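Local coordinates for response regulator aspartate phosphatase H (Bacillus subtilis, PDB 3Q15), which dephosphorylates the sporulation phosphotransferase Spo0F and also controls competence through the response regulator ComA, helping to separate the two processes in time, at residues Asp48-Ile53 with His144-Glu149; Tyr110-Lys115 with Gly122-Ala127; Lys129-Val134 with Ile138-Phe143. All coordinates share one frame; numbering follows the deposited sequence.

Overall arrangement
Helix 137-153 is shared by contacts 1 and 3 and packs against the helix hairpin of contact 2. Contact 1 spans 90 residues and joins the start of helix 49-67 to helix 137-153, and contacts 2 and 3 lie in series within that loop. Its centre is about 12 Å from that of contact 2 and 11 Å from that of contact 3, while contacts 2 and 3 are about 16 Å apart. Tyr-124 of contact 2 touches the helix segments of both others, its CD1 3.9 Å from Val-147 CG2 and its backbone O 3.5 Å from Phe-143 CZ. Bound magnesium lies about 9 Å from the Asp-50 side chain and about 10 Å from that of Glu-139.

Contact 1. Residues Asp48-Ile53 with His144-Glu149; sequences DQDLLI and HFKVAE. With SO4 (sulfate ion), chain F.
Lys-146 NZ is shared by two anionic groups: Asp-50 OD2, 3.6 Å away in a salt bridge, and a bound sulfate, whose O3 accepts a weak hydrogen bond of 3.3 Å. The pair spans the interface between the N-terminal three-helix bundle and the TPR domain, joining the first turn of helix 49-67 to residues 144-149 of helix 137-153, which fall in the predicted TPR 2. The two side chains approach from opposite directions across backbones whose nearest CA atoms, those of Asp-50 and Lys-146, are still 11.4 Å apart. The lysine chain runs extended as far as CE, which passes only 3.1 Å from Asp-50 OD2; a bend at the last torsion (chi4 -60°) then swings NZ off toward the sulfate, leaving it farther than CE from that oxygen. The sulfate, probably from the crystallisation liquor, is also held by Arg-180. Replacing Lys-146 with an alanine would probably leave Asp-50 OD2 without its cationic mate and the sulfate dependent on Arg-180. The other carboxylate oxygen, Asp-50 OD1, bonds to a polar side chain of another protein in the assembly, so this carboxylate faces two partners at once. Asp-48 is the N-cap of helix 49-67: its OD2 bonds to Ser-9, while its OD1 accepts weak bonds from Asp-50 N at 3.0 Å and Leu-51 N at 3.2 Å.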
loop_
_atom_site.group_PDB
_atom_site.type_symbol
_atom_site.label_atom_id
_atom_site.label_comp_id
_atom_site.label_asym_id
_atom_site.label_seq_id
_atom_site.Cartn_x
_atom_site.Cartn_y
_atom_site.Cartn_z
ATOM N N ASP A 48 2.536 -25.677 5.137
ATOM C CA ASP A 48 1.672 -24.534 5.408
ATOM C C ASP A 48 0.458 -24.992 6.206
ATOM O O ASP A 48 -0.564 -25.374 5.635
ATOM C CB ASP A 48 1.217 -23.867 4.107
ATOM C CG ASP A 48 0.485 -22.552 4.344
ATOM O OD1 ASP A 48 -0.025 -22.340 5.465
ATOM O OD2 ASP A 48 0.420 -21.726 3.410
ATOM N N GLN A 49 0.571 -24.950 7.528
ATOM C CA GLN A 49 -0.508 -25.425 8.385
ATOM C C GLN A 49 -1.802 -24.630 8.198
ATOM O O GLN A 49 -2.884 -25.121 8.516
ATOM C CB GLN A 49 -0.076 -25.433 9.856
ATOM C CG GLN A 49 0.354 -24.085 10.401
ATOM C CD GLN A 49 0.824 -24.160 11.846
ATOM O OE1 GLN A 49 1.487 -23.249 12.340
ATOM N NE2 GLN A 49 0.481 -25.248 12.529
ATOM N N ASP A 50 -1.690 -23.409 7.681
ATOM C CA ASP A 50 -2.868 -22.584 7.430
ATOM C C ASP A 50 -3.676 -23.160 6.274
ATOM O O ASP A 50 -4.907 -23.135 6.289
ATOM C CB ASP A 50 -2.473 -21.143 7.105
ATOM C CG ASP A 50 -1.775 -20.454 8.256
ATOM O OD1 ASP A 50 -2.106 -20.747 9.424
ATOM O OD2 ASP A 50 -0.893 -19.611 7.986
ATOM N N LEU A 51 -2.969 -23.669 5.269
ATOM C CA LEU A 51 -3.605 -24.300 4.123
ATOM C C LEU A 51 -4.349 -25.550 4.577
ATOM O O LEU A 51 -5.492 -25.780 4.178
ATOM C CB LEU A 51 -2.560 -24.650 3.058
ATOM C CG LEU A 51 -3.053 -25.164 1.698
ATOM C CD1 LEU A 51 -3.571 -26.593 1.796
ATOM C CD2 LEU A 51 -4.115 -24.236 1.120
ATOM N N LEU A 52 -3.698 -26.347 5.420
ATOM C CA LEU A 52 -4.287 -27.585 5.925
ATOM C C LEU A 52 -5.565 -27.334 6.724
ATOM O O LEU A 52 -6.489 -28.143 6.695
ATOM C CB LEU A 52 -3.284 -28.352 6.788
ATOM C CG LEU A 52 -1.964 -28.749 6.130
ATOM C CD1 LEU A 52 -1.115 -29.552 7.102
ATOM C CD2 LEU A 52 -2.213 -29.538 4.857
ATOM N N ILE A 53 -5.604 -26.220 7.448
ATOM C CA ILE A 53 -6.803 -25.829 8.177
ATOM C C ILE A 53 -7.918 -25.507 7.196
ATOM O O ILE A 53 -9.050 -25.950 7.365
ATOM C CB ILE A 53 -6.552 -24.597 9.064
ATOM C CG1 ILE A 53 -5.556 -24.933 10.176
ATOM C CG2 ILE A 53 -7.861 -24.096 9.657
ATOM C CD1 ILE A 53 -5.323 -23.791 11.130
ATOM N N HIS A 144 -1.754 -9.697 9.245
ATOM C CA HIS A 144 -0.940 -8.495 9.101
ATOM C C HIS A 144 0.534 -8.824 8.885
ATOM O O HIS A 144 1.220 -8.164 8.107
ATOM C CB HIS A 144 -1.117 -7.568 10.305
ATOM C CG HIS A 144 -2.442 -6.877 10.335
ATOM N ND1 HIS A 144 -2.805 -5.929 9.401
ATOM C CD2 HIS A 144 -3.493 -6.998 11.177
ATOM C CE1 HIS A 144 -4.024 -5.497 9.668
ATOM N NE2 HIS A 144 -4.465 -6.128 10.741
ATOM N N PHE A 145 1.011 -9.851 9.577
ATOM C CA PHE A 145 2.400 -10.275 9.463
ATOM C C PHE A 145 2.714 -10.801 8.065
ATOM O O PHE A 145 3.693 -10.388 7.441
ATOM C CB PHE A 145 2.695 -11.353 10.503
ATOM C CG PHE A 145 4.097 -11.885 10.451
ATOM C CD1 PHE A 145 5.105 -11.291 11.191
ATOM C CD2 PHE A 145 4.403 -12.990 9.673
ATOM C CE1 PHE A 145 6.396 -11.784 11.154
ATOM C CE2 PHE A 145 5.695 -13.488 9.629
ATOM C CZ PHE A 145 6.692 -12.882 10.372
ATOM N N LYS A 146 1.879 -11.713 7.581
ATOM C CA LYS A 146 2.108 -12.351 6.290
ATOM C C LYS A 146 1.974 -11.356 5.144
ATOM O O LYS A 146 2.746 -11.375 4.186
ATOM C CB LYS A 146 1.144 -13.523 6.102
ATOM C CG LYS A 146 1.422 -14.689 7.036
ATOM C CD LYS A 146 0.370 -15.771 6.914
ATOM C CE LYS A 146 0.690 -16.943 7.828
ATOM N NZ LYS A 146 2.010 -17.558 7.493
ATOM N N VAL A 147 0.987 -10.482 5.254
ATOM C CA VAL A 147 0.774 -9.441 4.265
ATOM C C VAL A 147 1.923 -8.427 4.315
ATOM O O VAL A 147 2.372 -7.933 3.283
ATOM C CB VAL A 147 -0.586 -8.747 4.503
ATOM C CG1 VAL A 147 -0.557 -7.300 4.058
ATOM C CG2 VAL A 147 -1.711 -9.518 3.818
ATOM N N ALA A 148 2.395 -8.121 5.521
ATOM C CA ALA A 148 3.536 -7.220 5.687
ATOM C C ALA A 148 4.740 -7.728 4.905
ATOM O O ALA A 148 5.438 -6.957 4.243
ATOM C CB ALA A 148 3.889 -7.060 7.165
ATOM N N GLU A 149 4.979 -9.033 4.986
ATOM C CA GLU A 149 6.079 -9.650 4.258
ATOM C C GLU A 149 5.876 -9.508 2.756
ATOM O O GLU A 149 6.817 -9.226 2.015
ATOM C CB GLU A 149 6.223 -11.124 4.639
ATOM C CG GLU A 149 6.641 -11.338 6.083
ATOM C CD GLU A 149 7.155 -12.741 6.344
ATOM O OE1 GLU A 149 8.270 -12.870 6.903
ATOM O OE2 GLU A 149 6.443 -13.707 5.995
HETATM S S SO4 F . 6.093 -18.978 8.904
HETATM O O1 SO4 F . 6.582 -19.037 10.279
HETATM O O2 SO4 F . 6.619 -20.114 8.155
HETATM O O3 SO4 F . 4.633 -19.025 8.897
HETATM O O4 SO4 F . 6.547 -17.736 8.286
#

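Contact 2. Residues Tyr110-Lys115 with Gly122-Ala127; sequences YEFDQK and GYYREA
The last turn of helix 93-113 and the middle of helix 117-128 run in roughly opposite directions, nearest at Glu-111 and Tyr-123, whose CA atoms are 8.5 Å apart. Two side-chain pairs meet between them. In the closer pair Tyr-124 points its hydroxyl at the root of Phe-112, with OH 3.3 Å from CB of Phe-112 and 3.6 Å from its CG. This phenol oxygen is buried by hydrocarbon and has no polar partner in the model. In the second pair CG of Glu-111 rests 4.2 Å from CD2 of Tyr-123. The glutamate chain folds at its second torsion (chi2 -66°), and its carboxylate plane ends up only 9° from that of the tyrosine ring; the touch is nevertheless made by CG, not by the carboxylate, and the two groups do not stack. Two neighbours hold that carboxylate: Arg-107 forms a salt bridge with OE2, and NE2 of Gln-114 donates to Glu-111 OE1 over 2.8 Å, arriving from above the carboxylate plane. Together they probably limit its rotation. Just beyond, the helix ends in a Schellman motif, with Lys-115 at positive phi as its C-prime residue; Lys-115 N bonds to Phe-112 O, and Glu-116 N to Glu-111 O. Helix 137-153 covers the aromatic side of the pair, His-153 meeting the Phe-112 ring and Val-147 and Ala-150 packing on Tyr-124. Two antiparallel helices joined by a short turn form the helix hairpin of a tetratricopeptide repeat, here the predicted TPR 1.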
loop_
_atom_site.group_PDB
_atom_site.type_symbol
_atom_site.label_atom_id
_atom_site.label_comp_id
_atom_site.label_asym_id
_atom_site.label_seq_id
_atom_site.Cartn_x
_atom_site.Cartn_y
_atom_site.Cartn_z
ATOM N N TYR A 110 -1.761 -16.297 -4.150
ATOM C CA TYR A 110 -1.540 -16.879 -5.474
ATOM C C TYR A 110 -1.170 -15.801 -6.487
ATOM O O TYR A 110 -0.237 -15.964 -7.278
ATOM C CB TYR A 110 -2.769 -17.650 -5.946
ATOM C CG TYR A 110 -2.634 -18.234 -7.337
ATOM C CD1 TYR A 110 -1.930 -19.413 -7.555
ATOM C CD2 TYR A 110 -3.218 -17.610 -8.432
ATOM C CE1 TYR A 110 -1.806 -19.953 -8.833
ATOM C CE2 TYR A 110 -3.099 -18.141 -9.711
ATOM C CZ TYR A 110 -2.392 -19.311 -9.903
ATOM O OH TYR A 110 -2.273 -19.842 -11.171
ATOM N N GLU A 111 -1.906 -14.696 -6.461
ATOM C CA GLU A 111 -1.612 -13.571 -7.331
ATOM C C GLU A 111 -0.231 -13.013 -7.009
ATOM O O GLU A 111 0.546 -12.696 -7.910
ATOM C CB GLU A 111 -2.685 -12.492 -7.192
ATOM C CG GLU A 111 -4.079 -12.956 -7.623
ATOM C CD GLU A 111 -4.169 -13.267 -9.115
ATOM O OE1 GLU A 111 -3.277 -12.834 -9.877
ATOM O OE2 GLU A 111 -5.135 -13.943 -9.530
ATOM N N PHE A 112 0.073 -12.913 -5.720
ATOM C CA PHE A 112 1.375 -12.433 -5.271
ATOM C C PHE A 112 2.503 -13.314 -5.800
ATOM O O PHE A 112 3.529 -12.813 -6.253
ATOM C CB PHE A 112 1.422 -12.362 -3.738
ATOM C CG PHE A 112 2.789 -12.079 -3.185
ATOM C CD1 PHE A 112 3.253 -10.781 -3.081
ATOM C CD2 PHE A 112 3.607 -13.114 -2.763
ATOM C CE1 PHE A 112 4.502 -10.521 -2.573
ATOM C CE2 PHE A 112 4.859 -12.858 -2.253
ATOM C CZ PHE A 112 5.307 -11.560 -2.158
ATOM N N ASP A 113 2.300 -14.628 -5.757
ATOM C CA ASP A 113 3.320 -15.578 -6.197
ATOM C C ASP A 113 3.575 -15.554 -7.704
ATOM O O ASP A 113 4.640 -15.968 -8.167
ATOM C CB ASP A 113 2.966 -16.994 -5.747
ATOM C CG ASP A 113 3.154 -17.190 -4.259
ATOM O OD1 ASP A 113 3.932 -16.418 -3.658
ATOM O OD2 ASP A 113 2.527 -18.111 -3.691
ATOM N N GLN A 114 2.599 -15.079 -8.471
ATOM C CA GLN A 114 2.796 -14.933 -9.906
ATOM C C GLN A 114 3.063 -13.474 -10.254
ATOM O O GLN A 114 2.964 -13.070 -11.409
ATOM C CB GLN A 114 1.606 -15.488 -10.692
ATOM C CG GLN A 114 0.317 -14.699 -10.573
ATOM C CD GLN A 114 -0.786 -15.291 -11.433
ATOM O OE1 GLN A 114 -0.608 -16.347 -12.036
ATOM N NE2 GLN A 114 -1.929 -14.614 -11.494
ATOM N N LYS A 115 3.396 -12.694 -9.233
ATOM C CA LYS A 115 3.778 -11.296 -9.399
ATOM C C LYS A 115 2.668 -10.419 -9.974
ATOM O O LYS A 115 2.936 -9.376 -10.566
ATOM C CB LYS A 115 5.055 -11.181 -10.245
ATOM C CG LYS A 115 6.227 -11.994 -9.708
ATOM C CD LYS A 115 7.503 -11.767 -10.513
ATOM C CE LYS A 115 8.137 -10.427 -10.184
ATOM N NZ LYS A 115 8.524 -10.339 -8.746
ATOM N N GLY A 122 -5.737 -6.203 -4.154
ATOM C CA GLY A 122 -7.184 -6.240 -4.175
ATOM C C GLY A 122 -7.746 -7.367 -3.333
ATOM O O GLY A 122 -8.727 -7.179 -2.615
ATOM N N TYR A 123 -7.129 -8.541 -3.418
ATOM C CA TYR A 123 -7.577 -9.675 -2.614
ATOM C C TYR A 123 -7.192 -9.505 -1.146
ATOM O O TYR A 123 -7.966 -9.852 -0.252
ATOM C CB TYR A 123 -7.074 -11.006 -3.188
ATOM C CG TYR A 123 -7.851 -11.436 -4.418
ATOM C CD1 TYR A 123 -9.111 -12.013 -4.300
ATOM C CD2 TYR A 123 -7.335 -11.247 -5.693
ATOM C CE1 TYR A 123 -9.832 -12.394 -5.419
ATOM C CE2 TYR A 123 -8.044 -11.625 -6.816
ATOM C CZ TYR A 123 -9.290 -12.195 -6.676
ATOM O OH TYR A 123 -9.990 -12.569 -7.796
ATOM N N TYR A 124 -6.006 -8.952 -0.900
ATOM C CA TYR A 124 -5.581 -8.658 0.466
ATOM C C TYR A 124 -6.591 -7.749 1.157
ATOM O O TYR A 124 -6.943 -7.968 2.314
ATOM C CB TYR A 124 -4.201 -7.997 0.493
ATOM C CG TYR A 124 -3.055 -8.910 0.130
ATOM C CD1 TYR A 124 -3.167 -10.288 0.251
ATOM C CD2 TYR A 124 -1.854 -8.389 -0.338
ATOM C CE1 TYR A 124 -2.114 -11.122 -0.087
ATOM C CE2 TYR A 124 -0.797 -9.214 -0.676
ATOM C CZ TYR A 124 -0.932 -10.578 -0.550
ATOM O OH TYR A 124 0.127 -11.390 -0.888
ATOM N N ARG A 125 -7.045 -6.721 0.445
ATOM C CA ARG A 125 -7.999 -5.773 1.008
ATOM C C ARG A 125 -9.336 -6.453 1.307
ATOM O O ARG A 125 -9.883 -6.304 2.396
ATOM C CB ARG A 125 -8.197 -4.583 0.068
ATOM C CG ARG A 125 -6.931 -3.779 -0.189
ATOM C CD ARG A 125 -6.398 -3.161 1.099
ATOM N NE ARG A 125 -7.476 -2.559 1.873
ATOM C CZ ARG A 125 -7.960 -1.340 1.659
ATOM N NH1 ARG A 125 -7.452 -0.585 0.696
ATOM N NH2 ARG A 125 -8.950 -0.875 2.408
ATOM N N GLU A 126 -9.852 -7.208 0.343
ATOM C CA GLU A 126 -11.107 -7.926 0.541
ATOM C C GLU A 126 -10.989 -8.918 1.691
ATOM O O GLU A 126 -11.932 -9.106 2.459
ATOM C CB GLU A 126 -11.543 -8.651 -0.741
ATOM C CG GLU A 126 -11.877 -7.722 -1.903
ATOM C CD GLU A 126 -12.934 -6.687 -1.544
ATOM O OE1 GLU A 126 -12.636 -5.475 -1.622
ATOM O OE2 GLU A 126 -14.066 -7.081 -1.192
ATOM N N ALA A 127 -9.824 -9.549 1.806
ATOM C CA ALA A 127 -9.583 -10.516 2.870
ATOM C C ALA A 127 -9.636 -9.850 4.244
ATOM O O ALA A 127 -10.261 -10.368 5.174
ATOM C CB ALA A 127 -8.248 -11.218 2.659
#

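Contact 3. Residues Lys129-Val134 with Ile138-Phe143; sequences KELPFV and IEKAEF
Leu-131 and Lys-140 lie alongside each other, pointing opposite ways, with CD1 of the leucine 3.9 Å from CG of the lysine. They belong to the link between two successive helices of the TPR array, where a short 3-10 turn at 131-133 folds back onto the start of helix 137-153. The other methyl, Leu-131 CD2, lies over one face of the Phe-143 ring, offset toward its rim and 4.3 Å from CG. Past the leucine, the final lysine torsion, chi4 69°, turns NZ onto the loop backbone. There NZ of Lys-140 donates to Val-134 O at 2.7 Å, while its CE passes 3.6 Å from Leu-131 O. On the neighbouring helix position, Val-134 CG1 packs 4.2 Å from Glu-139 CB, crossing it at a slant. Farther out, Tyr-101 touches Leu-131, Phe-143 and Glu-139 from helix 93-113, and aromatic packing from another protein's chain reaches Val-134 and Glu-139. The turn is itself closed by a backbone bond from Val-134 N to Leu-131 O, and the Val-134 carbonyl it presents meets Lys-140 NZ almost head-on, with a C=O...N angle of 175°.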
loop_
_atom_site.group_PDB
_atom_site.type_symbol
_atom_site.label_atom_id
_atom_site.label_comp_id
_atom_site.label_asym_id
_atom_site.label_seq_id
_atom_site.Cartn_x
_atom_site.Cartn_y
_atom_site.Cartn_z
ATOM N N LYS A 129 -11.284 -7.321 5.207
ATOM C CA LYS A 129 -12.656 -6.961 5.585
ATOM C C LYS A 129 -13.373 -8.100 6.303
ATOM O O LYS A 129 -14.383 -7.882 6.972
ATOM C CB LYS A 129 -13.478 -6.530 4.366
ATOM C CG LYS A 129 -12.907 -5.351 3.594
ATOM C CD LYS A 129 -13.855 -4.910 2.483
ATOM C CE LYS A 129 -13.121 -4.140 1.391
ATOM N NZ LYS A 129 -12.343 -2.991 1.927
ATOM N N GLU A 130 -12.854 -9.315 6.153
ATOM C CA GLU A 130 -13.434 -10.488 6.803
ATOM C C GLU A 130 -12.925 -10.665 8.232
ATOM O O GLU A 130 -13.548 -11.354 9.040
ATOM C CB GLU A 130 -13.148 -11.753 5.992
ATOM C CG GLU A 130 -13.792 -11.768 4.619
ATOM C CD GLU A 130 -15.294 -11.579 4.689
ATOM O OE1 GLU A 130 -15.849 -10.903 3.798
ATOM O OE2 GLU A 130 -15.916 -12.107 5.635
ATOM N N LEU A 131 -11.792 -10.044 8.537
ATOM C CA LEU A 131 -11.196 -10.158 9.864
ATOM C C LEU A 131 -12.117 -9.705 10.999
ATOM O O LEU A 131 -12.213 -10.384 12.016
ATOM C CB LEU A 131 -9.862 -9.408 9.934
ATOM C CG LEU A 131 -8.630 -10.134 9.391
ATOM C CD1 LEU A 131 -8.407 -11.446 10.124
ATOM C CD2 LEU A 131 -8.776 -10.376 7.911
ATOM N N PRO A 132 -12.786 -8.549 10.834
ATOM C CA PRO A 132 -13.650 -8.014 11.895
ATOM C C PRO A 132 -14.689 -9.019 12.374
ATOM O O PRO A 132 -15.224 -8.880 13.475
ATOM C CB PRO A 132 -14.348 -6.835 11.212
ATOM C CG PRO A 132 -13.381 -6.388 10.174
ATOM C CD PRO A 132 -12.728 -7.644 9.672
ATOM N N PHE A 133 -14.974 -10.021 11.550
ATOM C CA PHE A 133 -15.968 -11.027 11.894
ATOM C C PHE A 133 -15.321 -12.243 12.547
ATOM O O PHE A 133 -15.990 -13.236 12.839
ATOM C CB PHE A 133 -16.763 -11.424 10.652
ATOM C CG PHE A 133 -17.510 -10.279 10.030
ATOM C CD1 PHE A 133 -18.821 -10.011 10.393
ATOM C CD2 PHE A 133 -16.897 -9.461 9.095
ATOM C CE1 PHE A 133 -19.509 -8.954 9.828
ATOM C CE2 PHE A 133 -17.579 -8.400 8.524
ATOM C CZ PHE A 133 -18.887 -8.147 8.892
ATOM N N VAL A 134 -14.016 -12.151 12.782
ATOM C CA VAL A 134 -13.281 -13.202 13.478
ATOM C C VAL A 134 -12.897 -12.762 14.889
ATOM O O VAL A 134 -12.152 -11.799 15.065
ATOM C CB VAL A 134 -12.012 -13.605 12.707
ATOM C CG1 VAL A 134 -11.129 -14.498 13.567
ATOM C CG2 VAL A 134 -12.383 -14.300 11.408
ATOM N N ILE A 138 -4.940 -13.123 17.404
ATOM C CA ILE A 138 -3.763 -13.724 16.781
ATOM C C ILE A 138 -3.995 -13.960 15.292
ATOM O O ILE A 138 -3.096 -13.756 14.475
ATOM C CB ILE A 138 -3.371 -15.048 17.460
ATOM C CG1 ILE A 138 -2.774 -14.777 18.842
ATOM C CG2 ILE A 138 -2.379 -15.815 16.600
ATOM C CD1 ILE A 138 -1.503 -13.961 18.794
ATOM N N GLU A 139 -5.204 -14.385 14.945
ATOM C CA GLU A 139 -5.567 -14.570 13.547
ATOM C C GLU A 139 -5.368 -13.253 12.802
ATOM O O GLU A 139 -4.812 -13.228 11.702
ATOM C CB GLU A 139 -7.015 -15.050 13.417
ATOM C CG GLU A 139 -7.356 -15.644 12.057
ATOM C CD GLU A 139 -6.517 -16.867 11.731
ATOM O OE1 GLU A 139 -6.264 -17.680 12.646
ATOM O OE2 GLU A 139 -6.101 -17.014 10.562
ATOM N N LYS A 140 -5.810 -12.158 13.416
ATOM C CA LYS A 140 -5.627 -10.830 12.838
ATOM C C LYS A 140 -4.147 -10.471 12.703
ATOM O O LYS A 140 -3.716 -9.975 11.662
ATOM C CB LYS A 140 -6.359 -9.764 13.659
ATOM C CG LYS A 140 -7.877 -9.934 13.703
ATOM C CD LYS A 140 -8.557 -8.679 14.246
ATOM C CE LYS A 140 -10.059 -8.875 14.430
ATOM N NZ LYS A 140 -10.364 -9.821 15.537
ATOM N N ALA A 141 -3.373 -10.718 13.756
ATOM C CA ALA A 141 -1.936 -10.464 13.715
ATOM C C ALA A 141 -1.286 -11.238 12.576
ATOM O O ALA A 141 -0.457 -10.707 11.831
ATOM C CB ALA A 141 -1.291 -10.842 15.040
ATOM N N GLU A 142 -1.675 -12.501 12.453
ATOM C CA GLU A 142 -1.087 -13.411 11.486
ATOM C C GLU A 142 -1.292 -12.890 10.065
ATOM O O GLU A 142 -0.385 -12.942 9.235
ATOM C CB GLU A 142 -1.703 -14.800 11.642
ATOM C CG GLU A 142 -0.820 -15.932 11.156
ATOM C CD GLU A 142 0.318 -16.254 12.112
ATOM O OE1 GLU A 142 0.452 -15.569 13.151
ATOM O OE2 GLU A 142 1.077 -17.202 11.822
ATOM N N PHE A 143 -2.488 -12.378 9.798
ATOM C CA PHE A 143 -2.787 -11.766 8.515
ATOM C C PHE A 143 -1.886 -10.563 8.247
ATOM O O PHE A 143 -1.331 -10.414 7.155
ATOM C CB PHE A 143 -4.245 -11.325 8.465
ATOM C CG PHE A 143 -4.554 -10.424 7.310
ATOM C CD1 PHE A 143 -4.814 -10.951 6.054
ATOM C CD2 PHE A 143 -4.566 -9.050 7.472
ATOM C CE1 PHE A 143 -5.093 -10.125 4.983
ATOM C CE2 PHE A 143 -4.842 -8.218 6.406
ATOM C CZ PHE A 143 -5.110 -8.756 5.158
#